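Local coordinates for protein branched-chain-amino-acid aminotransferase (Pseudomonas sp. UW4, PDB 6JIF) that catalyses the reversible, pyridoxal-phosphate-dependent transfer of an amino group between branched-chain amino acids and 2-oxoglutarate, at residues B[183-188]-B[309-314]; B[245-250]-B[301-306]. All blocks are in the same frame, centred on the assembly; numbering follows the deposited sequence.

Contact 1 of 2, residues B[183-188]-B[309-314]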
# COMPACT_ATOMS: atom_id res chain seq x y z
N THR B 183 -7.56 28.25 -12.27
CA THR B 183 -8.01 29.12 -11.21
C THR B 183 -7.24 28.71 -9.98
O THR B 183 -6.75 27.57 -9.93
CB THR B 183 -9.51 28.97 -10.94
OG1 THR B 183 -9.94 30.07 -10.15
CG2 THR B 183 -9.79 27.64 -10.20
N PRO B 184 -7.03 29.60 -9.02
CA PRO B 184 -6.34 29.18 -7.78
C PRO B 184 -7.20 28.33 -6.86
O PRO B 184 -8.39 28.57 -6.68
CB PRO B 184 -6.01 30.51 -7.08
CG PRO B 184 -6.27 31.61 -8.11
CD PRO B 184 -7.27 31.06 -9.08
N HIS B 185 -6.54 27.41 -6.16
CA HIS B 185 -7.17 26.53 -5.19
C HIS B 185 -6.37 26.61 -3.93
O HIS B 185 -5.16 26.83 -3.99
CB HIS B 185 -7.15 25.06 -5.65
CG HIS B 185 -7.74 24.88 -6.99
ND1 HIS B 185 -9.04 24.50 -7.18
CD2 HIS B 185 -7.24 25.16 -8.21
CE1 HIS B 185 -9.32 24.52 -8.47
NE2 HIS B 185 -8.24 24.91 -9.12
N ASN B 186 -7.04 26.40 -2.79
CA ASN B 186 -6.41 26.39 -1.47
C ASN B 186 -6.15 24.95 -1.01
O ASN B 186 -6.99 24.08 -1.24
CB ASN B 186 -7.24 27.11 -0.41
CG ASN B 186 -7.42 28.58 -0.75
OD1 ASN B 186 -6.59 29.17 -1.42
ND2 ASN B 186 -8.53 29.18 -0.30
N PHE B 187 -5.00 24.74 -0.36
CA PHE B 187 -4.62 23.42 0.16
C PHE B 187 -4.23 23.55 1.62
O PHE B 187 -3.92 24.66 2.08
CB PHE B 187 -3.46 22.79 -0.64
CG PHE B 187 -3.77 22.54 -2.11
CD1 PHE B 187 -3.75 23.57 -3.01
CD2 PHE B 187 -4.10 21.25 -2.55
CE1 PHE B 187 -4.03 23.34 -4.38
CE2 PHE B 187 -4.37 21.02 -3.86
CZ PHE B 187 -4.35 22.09 -4.79
N GLN B 188 -4.24 22.43 2.37
CA GLN B 188 -3.99 22.42 3.81
C GLN B 188 -2.83 21.49 4.16
O GLN B 188 -2.81 20.34 3.73
CB GLN B 188 -5.21 21.94 4.56
CG GLN B 188 -5.05 22.05 6.07
CD GLN B 188 -6.24 21.50 6.78
OE1 GLN B 188 -6.64 20.35 6.59
NE2 GLN B 188 -6.84 22.34 7.61
N ILE B 309 -1.54 21.52 -14.46
CA ILE B 309 -1.08 22.42 -13.41
C ILE B 309 -2.31 22.83 -12.60
O ILE B 309 -3.31 23.23 -13.18
CB ILE B 309 -0.37 23.67 -13.96
CG1 ILE B 309 0.97 23.26 -14.55
CG2 ILE B 309 -0.13 24.71 -12.83
CD1 ILE B 309 1.79 24.43 -15.01
N THR B 310 -2.23 22.71 -11.27
CA THR B 310 -3.27 23.27 -10.41
C THR B 310 -2.66 24.47 -9.71
O THR B 310 -1.74 24.29 -8.91
CB THR B 310 -3.74 22.23 -9.40
OG1 THR B 310 -4.22 21.07 -10.09
CG2 THR B 310 -4.83 22.82 -8.50
N PRO B 311 -3.08 25.70 -9.99
CA PRO B 311 -2.50 26.85 -9.29
C PRO B 311 -2.89 26.83 -7.81
O PRO B 311 -4.00 26.43 -7.46
CB PRO B 311 -3.08 28.06 -10.04
CG PRO B 311 -3.43 27.56 -11.34
CD PRO B 311 -3.94 26.14 -11.09
N ILE B 312 -1.94 27.17 -6.94
CA ILE B 312 -2.20 27.24 -5.51
C ILE B 312 -2.51 28.69 -5.15
O ILE B 312 -1.69 29.58 -5.39
CB ILE B 312 -1.04 26.70 -4.68
CG1 ILE B 312 -0.94 25.19 -4.91
CG2 ILE B 312 -1.27 27.05 -3.20
CD1 ILE B 312 0.40 24.65 -4.57
N GLY B 313 -3.69 28.91 -4.62
CA GLY B 313 -4.02 30.25 -4.14
C GLY B 313 -3.38 30.42 -2.76
O GLY B 313 -2.54 31.32 -2.55
N GLY B 314 -3.63 29.50 -1.86
CA GLY B 314 -3.09 29.64 -0.52
C GLY B 314 -2.85 28.27 0.08
O GLY B 314 -3.52 27.30 -0.28
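Phe187 and His185, alternate residues of strand 185-188, both reach Thr310, and its methyl CG2 is what they share. Phe187 brings the rim of its ring: CZ lies 3.8 Å from Thr310 CG2, which sits at the ring edge and in its plane, while CE1 comes within 3.6 Å of Ile312 CG1. With CG anti to the carbonyl carbon (chi1 -61°), the phenyl ring is carried against Thr310 and Ile312 and is buried there. The imidazole of His185 uses its CD2 corner, 3.4 Å from Thr310 CG2, and has the carbonyl of Pro311 at its edge; Phe178 meets this ring as well.

Under these side chains the two strands pair in parallel sense, although the directions of these short segments diverge by 71°. His185 N donates to Pro311 O at 3.0 Å, and Gly313 N returns a short bond of 2.6 Å to His185 O, arriving from above the carbonyl plane. Phe187 N then reaches Gly314 O at 3.0 Å, nearly straight on.

Thr183, Pro184, His185 and Asn186 are partly exposed, in contrast to the buried Phe187, Thr310, Pro311 and Ile312. Pro184 CB rests 3.6 Å from Gly313 CA, where a side chain on the glycine would be tight. The amide of Asn186 puts OD1 close to Gly314, but its ND2 is hydrogen-bonded to Glu327. Backbone bonds thus fix where the strands meet, and Phe187 packs apolar carbons against Thr310 and Ile312 on the buried side of this parallel pairing in the class IV aminotransferase fold.

Contact 2 of 2, residues B[245-250]-B[301-306]. With PLP (pyridoxal-5'-phosphate), chain D.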
# COMPACT_ATOMS: atom_id res chain seq x y z
N ASN B 245 3.06 17.02 -7.86
CA ASN B 245 4.27 17.64 -7.34
C ASN B 245 4.04 19.12 -7.07
O ASN B 245 3.16 19.75 -7.68
CB ASN B 245 5.42 17.50 -8.31
CG ASN B 245 5.87 16.06 -8.42
OD1 ASN B 245 5.84 15.48 -9.50
ND2 ASN B 245 6.21 15.47 -7.30
N PHE B 246 4.83 19.68 -6.13
CA PHE B 246 4.78 21.11 -5.80
C PHE B 246 5.79 21.86 -6.65
O PHE B 246 6.88 21.36 -6.92
CB PHE B 246 5.10 21.33 -4.32
CG PHE B 246 5.18 22.78 -3.91
CD1 PHE B 246 4.02 23.47 -3.53
CD2 PHE B 246 6.39 23.47 -3.89
CE1 PHE B 246 4.05 24.82 -3.16
CE2 PHE B 246 6.43 24.83 -3.47
CZ PHE B 246 5.27 25.50 -3.14
N PHE B 247 5.45 23.07 -7.07
CA PHE B 247 6.49 23.99 -7.51
C PHE B 247 6.16 25.38 -6.97
O PHE B 247 5.00 25.73 -6.74
CB PHE B 247 6.67 23.98 -9.04
CG PHE B 247 5.51 24.55 -9.80
CD1 PHE B 247 5.40 25.93 -10.01
CD2 PHE B 247 4.49 23.73 -10.25
CE1 PHE B 247 4.30 26.46 -10.69
CE2 PHE B 247 3.37 24.26 -10.90
CZ PHE B 247 3.28 25.64 -11.13
N GLY B 248 7.22 26.14 -6.69
CA GLY B 248 7.09 27.54 -6.36
C GLY B 248 7.88 28.36 -7.37
O GLY B 248 8.86 27.88 -7.92
N ILE B 249 7.46 29.60 -7.59
CA ILE B 249 8.17 30.55 -8.45
C ILE B 249 8.70 31.64 -7.55
O ILE B 249 7.91 32.32 -6.91
CB ILE B 249 7.24 31.16 -9.51
CG1 ILE B 249 6.55 30.09 -10.34
CG2 ILE B 249 8.04 32.18 -10.36
CD1 ILE B 249 7.51 29.18 -11.12
N THR B 250 10.02 31.78 -7.44
CA THR B 250 10.59 32.76 -6.53
C THR B 250 10.42 34.18 -7.05
O THR B 250 10.11 34.43 -8.21
CB THR B 250 12.08 32.54 -6.31
OG1 THR B 250 12.76 32.76 -7.56
CG2 THR B 250 12.32 31.15 -5.82
N GLY B 301 2.24 26.26 -7.44
CA GLY B 301 1.33 25.36 -8.10
C GLY B 301 1.69 23.91 -7.85
O GLY B 301 2.65 23.58 -7.14
N ALA B 302 0.79 23.06 -8.31
CA ALA B 302 0.98 21.60 -8.31
C ALA B 302 0.89 21.07 -9.72
O ALA B 302 0.17 21.60 -10.55
CB ALA B 302 -0.04 20.91 -7.44
N CYS B 303 1.74 20.10 -10.06
CA CYS B 303 1.73 19.58 -11.43
C CYS B 303 1.57 18.06 -11.40
O CYS B 303 2.02 17.40 -10.46
CB CYS B 303 2.97 19.98 -12.22
SG CYS B 303 4.46 19.51 -11.45
N GLY B 304 0.87 17.54 -12.39
CA GLY B 304 0.74 16.08 -12.55
C GLY B 304 -0.03 15.85 -13.83
O GLY B 304 -0.54 16.78 -14.45
N THR B 305 -0.13 14.58 -14.23
CA THR B 305 -0.71 14.27 -15.54
C THR B 305 -2.19 14.65 -15.59
O THR B 305 -2.66 15.21 -16.59
CB THR B 305 -0.50 12.78 -15.86
OG1 THR B 305 0.91 12.53 -16.07
CG2 THR B 305 -1.31 12.41 -17.08
N ALA B 306 -2.96 14.31 -14.55
CA ALA B 306 -4.41 14.53 -14.61
C ALA B 306 -4.75 16.02 -14.58
O ALA B 306 -5.58 16.49 -15.37
CB ALA B 306 -5.11 13.78 -13.48
N1 PLP D . 3.06 13.20 -6.94
C2 PLP D . 2.52 12.01 -6.56
C2A PLP D . 2.53 11.69 -5.10
C3 PLP D . 2.04 11.12 -7.52
O3 PLP D . 1.55 9.90 -7.13
C4 PLP D . 2.06 11.48 -8.89
C4A PLP D . 1.74 10.47 -9.98
C5 PLP D . 2.61 12.73 -9.22
C6 PLP D . 3.11 13.54 -8.24
C5A PLP D . 2.66 13.30 -10.60
O4P PLP D . 3.28 12.45 -11.48
P PLP D . 3.05 12.66 -13.04
O1P PLP D . 3.40 14.08 -13.42
O2P PLP D . 4.06 11.67 -13.64
O3P PLP D . 1.60 12.38 -13.43
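Phe247 has CG between its backbone N and carbonyl carbon (chi1 68°), a torsion that swings the phenyl ring across the strand and over Gly301; Asn245, with CG anti to its carbonyl carbon (chi1 -69°), instead sends its amide toward the cofactor. Gly301 CA lies 3.9 Å from the Phe247 ring centroid, 24° off the normal, a CH-pi contact over the face, displaced toward the rim. A side chain on Gly301 would clash with that ring. An alanine at Phe247 is likely to leave Gly301 without its aromatic cover and open a gap on this face of the sheet.

Four backbone bonds zip the antiparallel strands together. Asn245 and Cys303 exchange a pair, N to O at 2.8 Å each way, and Phe247 and Gly301 a second, with Phe247 N to Gly301 O at 2.8 Å. On the sheet face that carries Phe247, Cys303 SG also packs 3.8 Å from Asn245 CB.

Just past the strand, Thr305 grips one phosphate oxygen of pyridoxal phosphate twice: its N is 2.9 Å and its OG1 2.7 Å from O3P. Asn245 OD1 lies 3.6 Å from the cofactor's C6, while its ND2 bonds to Leu264 O.

Around the pair, helix 267-278 packs on Cys303 and Thr305, strand 238-241 touches Phe246 and Ala302, and Phe255 of strand 255-258 meets the Phe247 ring.

In the fold
The centres of contacts 1 and 2 lie about 10 Å apart, on the same side of the chain's centre and in one mixed sheet. Along the chain the order is 183-188, 245-250, 301-306, 309-314, so both segments of contact 2 fall between those of contact 1. Strands 297-304 and 308-317 are consecutive and antiparallel neighbours, and a probable hydrogen bond from Thr310 N to Ala302 O, 2.7 Å, ties the contacts directly; Ile312 CD1 adds packing against Phe246 CE1. Contact 2 contributes Asn245, Gly304 and Thr305 to the cofactor pocket, whereas contact 1 adds strand 185-189 on the far side of strand 308-317; the side chain of Thr310 lies about 10 Å from the cofactor.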